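Local coordinates for dally-like protein (Drosophila melanogaster, PDB 3ODN) that probably serves as a cell-surface heparan sulfate proteoglycan of the glypican family, with a protein core that includes a region important for Hedgehog signaling, at residues I87-L92 / T127-G132; Q149-V154 / N303-G308. The protein carries 2 engineered substitutions. All coordinates share one frame; numbering follows the deposited sequence.

Contact 1 (I87-L92 / T127-G132); sequences IFTALL and TYFANG
T89 OG1 hydrogen-bonds back into its own helix, with the carbonyl oxygens of D86 and K85 both taking part, while the methyl of the same side chain is turned to F129. With OG1 between the backbone N and the carbonyl carbon (chi1 46°), CG2 comes beside the backbone N and meets F129 CD1 at 3.9 Å. This one residue therefore satisfies its hydroxyl within helix 48-106 and presents its methyl carbon to segment 127-132. T89 and F129 are also where the two backbones come nearest, their CA atoms 8.3 Å apart.

The main weight of the contact is the aromatic pair F88 and F129. It is edge-to-face, with the edge of F88 directed at the face of F129, although the planes, at 53° to each other, are well short of perpendicular. The ring centroids lie 4.5 Å apart. F88 CD2 sits 3.4 Å above the F129 ring plane, over its centre and nearly equidistant from all six ring carbons, and F88 CE2 reaches F129 CG at 3.5 Å. F129 extends CG anti to its backbone N (chi1 -176°), which carries the ring across to helix 48-106.

Both phenylalanines are buried. Helix 182-214 supplies T197 against F88, and its R198 hydrogen-bonds through NH1 to the F129 carbonyl; L401 of helix 400-414 also packs on F88. Just beyond F129 the helix ends, and G132 leaves it with a positive phi. Aromatic rings meeting between helices, with further helices packed around them, form the kind of interior expected of the elongated alpha-helical bundle that makes up the glypican core.

Contact 2 (Q149-V154 / N303-G308); sequences QKMFTV and NFQDSG
Helix 136-155 meets the end of helix 293-306 at M151 and F304, with CA atoms 8.2 Å apart, and G308, the first residue of the next helix, is about as near to F152. F304 bridges the two: its chi1 of -171° turns the ring opposite its own backbone N and across to the main chain of helix 136-155, where CZ meets F152 CA at 3.7 Å.

M151 lies over one face of that ring. Its CB makes a CH-pi contact, 4.2 Å from the ring centroid and 16° off the normal, displaced toward the rim. SD forms a more oblique Met-aromatic contact at 5.0 Å from the same centroid. A bend at chi3 (73°) then brings CE down at the root of the ring, 3.6 Å from F304 CD2, so M151 follows the phenylalanine along its length. At the far end F152 CB lies 4.1 Å from F304 CZ, while the F152 ring meets that of F161 and packs on V315 and F316 of helix 308-318. I311 and P178 also touch F304.

Were F304 replaced by alanine, M151 would probably lose its aromatic face and a gap would be likely to open beside the F152 backbone.

Apart from peptide atoms of M151 and F152 at the outer end of the ring, carbon and sulfur meet carbon, so dispersion and apolar burial should supply most of the cohesion.

Overall arrangement
From the N terminus, the chain runs along the long helix 48-106, turns through the short helix 109-113 and comes back on helix 115-131; contact 1 closes this hairpin of 34 intervening residues. Helix 136-155 follows directly and opens contact 2, which closes a much larger, mostly helical loop of 148 residues at the end of helix 293-306. The two loops are in series. The disulfide C223-C255 falls within the second, whereas C168-C319 crosses its closure. Contact 1 ties helices near the middle of the molecule, its centre about 14 Å from that of the chain; contact 2, centred about 41 Å from it, joins helices farther out. The contact centres are about 31 Å apart.

Contact 1 (I87-L92 / T127-G132)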
loop_
_atom_site.group_PDB
_atom_site.type_symbol
_atom_site.label_atom_id
_atom_site.label_comp_id
_atom_site.label_asym_id
_atom_site.label_seq_id
_atom_site.Cartn_x
_atom_site.Cartn_y
_atom_site.Cartn_z
ATOM N N ILE A 87 -3.944 -12.774 4.660
ATOM C CA ILE A 87 -3.485 -12.868 6.057
ATOM C C ILE A 87 -4.301 -11.970 7.000
ATOM O O ILE A 87 -4.530 -12.339 8.161
ATOM C CB ILE A 87 -1.956 -12.645 6.167
ATOM C CG1 ILE A 87 -1.182 -13.795 5.481
ATOM C CG2 ILE A 87 -1.501 -12.454 7.622
ATOM C CD1 ILE A 87 0.110 -13.389 4.889
ATOM N N PHE A 88 -4.768 -10.823 6.498
ATOM C CA PHE A 88 -5.563 -9.920 7.301
ATOM C C PHE A 88 -7.002 -10.432 7.520
ATOM O O PHE A 88 -7.517 -10.337 8.629
ATOM C CB PHE A 88 -5.527 -8.490 6.745
ATOM C CG PHE A 88 -6.432 -7.591 7.559
ATOM C CD1 PHE A 88 -6.024 -7.105 8.791
ATOM C CD2 PHE A 88 -7.713 -7.288 7.118
ATOM C CE1 PHE A 88 -6.883 -6.356 9.576
ATOM C CE2 PHE A 88 -8.574 -6.522 7.898
ATOM C CZ PHE A 88 -8.162 -6.080 9.136
ATOM N N THR A 89 -7.650 -10.962 6.470
ATOM C CA THR A 89 -9.010 -11.489 6.587
ATOM C C THR A 89 -9.007 -12.676 7.553
ATOM O O THR A 89 -9.904 -12.778 8.396
ATOM C CB THR A 89 -9.613 -11.792 5.214
ATOM O OG1 THR A 89 -8.640 -12.492 4.453
ATOM C CG2 THR A 89 -9.995 -10.528 4.448
ATOM N N ALA A 90 -7.932 -13.500 7.496
ATOM C CA ALA A 90 -7.693 -14.651 8.374
ATOM C C ALA A 90 -7.609 -14.192 9.844
ATOM O O ALA A 90 -8.324 -14.730 10.685
ATOM C CB ALA A 90 -6.409 -15.372 7.961
ATOM N N LEU A 91 -6.775 -13.165 10.130
ATOM C CA LEU A 91 -6.593 -12.543 11.444
ATOM C C LEU A 91 -7.930 -11.984 11.962
ATOM O O LEU A 91 -8.206 -12.104 13.153
ATOM C CB LEU A 91 -5.538 -11.419 11.340
ATOM C CG LEU A 91 -5.358 -10.448 12.528
ATOM C CD1 LEU A 91 -4.454 -11.040 13.599
ATOM C CD2 LEU A 91 -4.814 -9.097 12.054
ATOM N N LEU A 92 -8.719 -11.343 11.069
ATOM C CA LEU A 92 -10.000 -10.737 11.392
ATOM C C LEU A 92 -11.067 -11.811 11.653
ATOM O O LEU A 92 -11.920 -11.593 12.500
ATOM C CB LEU A 92 -10.421 -9.702 10.323
ATOM C CG LEU A 92 -11.655 -8.773 10.576
ATOM C CD1 LEU A 92 -11.529 -7.953 11.874
ATOM C CD2 LEU A 92 -11.854 -7.825 9.413
ATOM N N THR A 127 -16.597 -5.403 6.010
ATOM C CA THR A 127 -17.056 -4.641 4.851
ATOM C C THR A 127 -16.100 -3.525 4.533
ATOM O O THR A 127 -15.748 -3.369 3.364
ATOM C CB THR A 127 -18.510 -4.187 5.014
ATOM O OG1 THR A 127 -19.343 -5.348 5.027
ATOM C CG2 THR A 127 -18.964 -3.232 3.902
ATOM N N TYR A 128 -15.671 -2.757 5.560
ATOM C CA TYR A 128 -14.694 -1.714 5.355
ATOM C C TYR A 128 -13.474 -2.274 4.621
ATOM O O TYR A 128 -13.119 -1.747 3.566
ATOM C CB TYR A 128 -14.243 -1.022 6.665
ATOM C CG TYR A 128 -13.170 0.001 6.364
ATOM C CD1 TYR A 128 -13.502 1.249 5.853
ATOM C CD2 TYR A 128 -11.820 -0.339 6.426
ATOM C CE1 TYR A 128 -12.517 2.152 5.449
ATOM C CE2 TYR A 128 -10.828 0.538 5.981
ATOM C CZ TYR A 128 -11.184 1.786 5.502
ATOM O OH TYR A 128 -10.224 2.662 5.083
ATOM N N PHE A 129 -12.825 -3.328 5.161
ATOM C CA PHE A 129 -11.618 -3.864 4.510
ATOM C C PHE A 129 -11.851 -4.280 3.063
ATOM O O PHE A 129 -10.981 -4.062 2.214
ATOM C CB PHE A 129 -10.931 -4.945 5.348
ATOM C CG PHE A 129 -9.643 -5.431 4.729
ATOM C CD1 PHE A 129 -9.564 -6.695 4.139
ATOM C CD2 PHE A 129 -8.507 -4.612 4.700
ATOM C CE1 PHE A 129 -8.369 -7.126 3.534
ATOM C CE2 PHE A 129 -7.316 -5.055 4.101
ATOM C CZ PHE A 129 -7.260 -6.300 3.525
ATOM N N ALA A 130 -13.070 -4.756 2.767
ATOM C CA ALA A 130 -13.499 -5.175 1.431
ATOM C C ALA A 130 -13.862 -4.003 0.499
ATOM O O ALA A 130 -13.369 -3.962 -0.620
ATOM C CB ALA A 130 -14.675 -6.130 1.551
ATOM N N ASN A 131 -14.732 -3.073 0.964
ATOM C CA ASN A 131 -15.299 -1.929 0.233
ATOM C C ASN A 131 -14.626 -0.589 0.517
ATOM O O ASN A 131 -14.507 0.223 -0.389
ATOM C CB ASN A 131 -16.797 -1.765 0.610
ATOM C CG ASN A 131 -17.728 -2.854 0.152
ATOM O OD1 ASN A 131 -17.401 -4.045 0.138
ATOM N ND2 ASN A 131 -18.951 -2.468 -0.172
ATOM N N GLY A 132 -14.355 -0.305 1.788
ATOM C CA GLY A 132 -13.814 0.978 2.229
ATOM C C GLY A 132 -14.870 2.058 2.389
ATOM O O GLY A 132 -14.532 3.214 2.679
#

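Contact 2 (Q149-V154 / N303-G308)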
loop_
_atom_site.group_PDB
_atom_site.type_symbol
_atom_site.label_atom_id
_atom_site.label_comp_id
_atom_site.label_asym_id
_atom_site.label_seq_id
_atom_site.Cartn_x
_atom_site.Cartn_y
_atom_site.Cartn_z
ATOM N N GLN A 149 -26.567 1.699 26.490
ATOM C CA GLN A 149 -28.016 1.727 26.692
ATOM C C GLN A 149 -28.525 0.379 27.153
ATOM O O GLN A 149 -29.269 0.326 28.143
ATOM C CB GLN A 149 -28.757 2.222 25.443
ATOM C CG GLN A 149 -28.983 3.736 25.442
ATOM C CD GLN A 149 -29.737 4.156 24.216
ATOM O OE1 GLN A 149 -30.953 3.974 24.107
ATOM N NE2 GLN A 149 -29.031 4.701 23.250
ATOM N N LYS A 150 -28.040 -0.707 26.496
ATOM C CA LYS A 150 -28.349 -2.097 26.829
ATOM C C LYS A 150 -27.895 -2.403 28.249
ATOM O O LYS A 150 -28.653 -2.978 29.022
ATOM C CB LYS A 150 -27.636 -3.068 25.866
ATOM C CG LYS A 150 -28.119 -3.037 24.425
ATOM C CD LYS A 150 -29.516 -3.592 24.212
ATOM C CE LYS A 150 -29.757 -3.844 22.748
ATOM N NZ LYS A 150 -28.889 -4.936 22.231
ATOM N N MET A 151 -26.657 -2.017 28.581
ATOM C CA MET A 151 -26.051 -2.262 29.887
ATOM C C MET A 151 -26.663 -1.449 31.014
ATOM O O MET A 151 -26.724 -1.956 32.134
ATOM C CB MET A 151 -24.536 -2.068 29.835
ATOM C CG MET A 151 -23.813 -3.220 29.197
ATOM S SD MET A 151 -22.040 -2.962 29.199
ATOM C CE MET A 151 -21.691 -3.222 30.961
ATOM N N PHE A 152 -27.116 -0.203 30.735
ATOM C CA PHE A 152 -27.752 0.620 31.758
ATOM C C PHE A 152 -29.069 -0.046 32.150
ATOM O O PHE A 152 -29.312 -0.259 33.341
ATOM C CB PHE A 152 -27.962 2.077 31.289
ATOM C CG PHE A 152 -28.651 2.950 32.318
ATOM C CD1 PHE A 152 -30.031 3.124 32.296
ATOM C CD2 PHE A 152 -27.929 3.533 33.356
ATOM C CE1 PHE A 152 -30.676 3.880 33.283
ATOM C CE2 PHE A 152 -28.575 4.301 34.337
ATOM C CZ PHE A 152 -29.943 4.470 34.291
ATOM N N THR A 153 -29.890 -0.408 31.142
ATOM C CA THR A 153 -31.172 -1.082 31.322
ATOM C C THR A 153 -31.037 -2.398 32.072
ATOM O O THR A 153 -31.734 -2.573 33.053
ATOM C CB THR A 153 -31.960 -1.190 30.013
ATOM O OG1 THR A 153 -31.084 -1.450 28.920
ATOM C CG2 THR A 153 -32.746 0.054 29.721
ATOM N N VAL A 154 -30.105 -3.282 31.660
ATOM C CA VAL A 154 -29.827 -4.577 32.296
ATOM C C VAL A 154 -29.594 -4.413 33.824
ATOM O O VAL A 154 -30.259 -5.088 34.620
ATOM C CB VAL A 154 -28.657 -5.323 31.578
ATOM C CG1 VAL A 154 -28.116 -6.482 32.415
ATOM C CG2 VAL A 154 -29.082 -5.826 30.207
ATOM N N ASN A 303 -15.411 -1.562 33.357
ATOM C CA ASN A 303 -15.348 -0.142 33.731
ATOM C C ASN A 303 -16.745 0.369 34.049
ATOM O O ASN A 303 -16.890 1.208 34.937
ATOM C CB ASN A 303 -14.726 0.703 32.613
ATOM C CG ASN A 303 -13.213 0.700 32.540
ATOM O OD1 ASN A 303 -12.510 -0.067 33.218
ATOM N ND2 ASN A 303 -12.677 1.550 31.672
ATOM N N PHE A 304 -17.772 -0.153 33.333
ATOM C CA PHE A 304 -19.187 0.171 33.565
ATOM C C PHE A 304 -19.679 -0.537 34.832
ATOM O O PHE A 304 -20.358 0.092 35.639
ATOM C CB PHE A 304 -20.070 -0.223 32.361
ATOM C CG PHE A 304 -21.501 0.265 32.423
ATOM C CD1 PHE A 304 -21.894 1.405 31.740
ATOM C CD2 PHE A 304 -22.463 -0.426 33.157
ATOM C CE1 PHE A 304 -23.219 1.856 31.806
ATOM C CE2 PHE A 304 -23.783 0.026 33.219
ATOM C CZ PHE A 304 -24.152 1.158 32.535
ATOM N N GLN A 305 -19.380 -1.849 34.974
ATOM C CA GLN A 305 -19.785 -2.690 36.107
ATOM C C GLN A 305 -19.235 -2.170 37.443
ATOM O O GLN A 305 -20.010 -1.972 38.385
ATOM C CB GLN A 305 -19.367 -4.157 35.887
ATOM C CG GLN A 305 -20.120 -4.877 34.769
ATOM C CD GLN A 305 -19.527 -6.233 34.442
ATOM O OE1 GLN A 305 -18.325 -6.380 34.144
ATOM N NE2 GLN A 305 -20.374 -7.249 34.436
ATOM N N ASP A 306 -17.906 -1.915 37.505
ATOM C CA ASP A 306 -17.196 -1.411 38.687
ATOM C C ASP A 306 -17.741 -0.063 39.196
ATOM O O ASP A 306 -17.693 0.193 40.404
ATOM C CB ASP A 306 -15.677 -1.318 38.423
ATOM C CG ASP A 306 -14.939 -2.634 38.170
ATOM O OD1 ASP A 306 -15.609 -3.656 37.894
ATOM O OD2 ASP A 306 -13.690 -2.626 38.193
ATOM N N SER A 307 -18.265 0.783 38.288
ATOM C CA SER A 307 -18.829 2.091 38.635
ATOM C C SER A 307 -20.319 2.211 38.290
ATOM O O SER A 307 -20.857 3.321 38.246
ATOM C CB SER A 307 -18.021 3.220 38.001
ATOM O OG SER A 307 -17.971 3.091 36.590
ATOM N N GLY A 308 -20.980 1.063 38.119
ATOM C CA GLY A 308 -22.407 0.973 37.813
ATOM C C GLY A 308 -23.281 1.764 38.755
ATOM O O GLY A 308 -24.230 2.422 38.312
#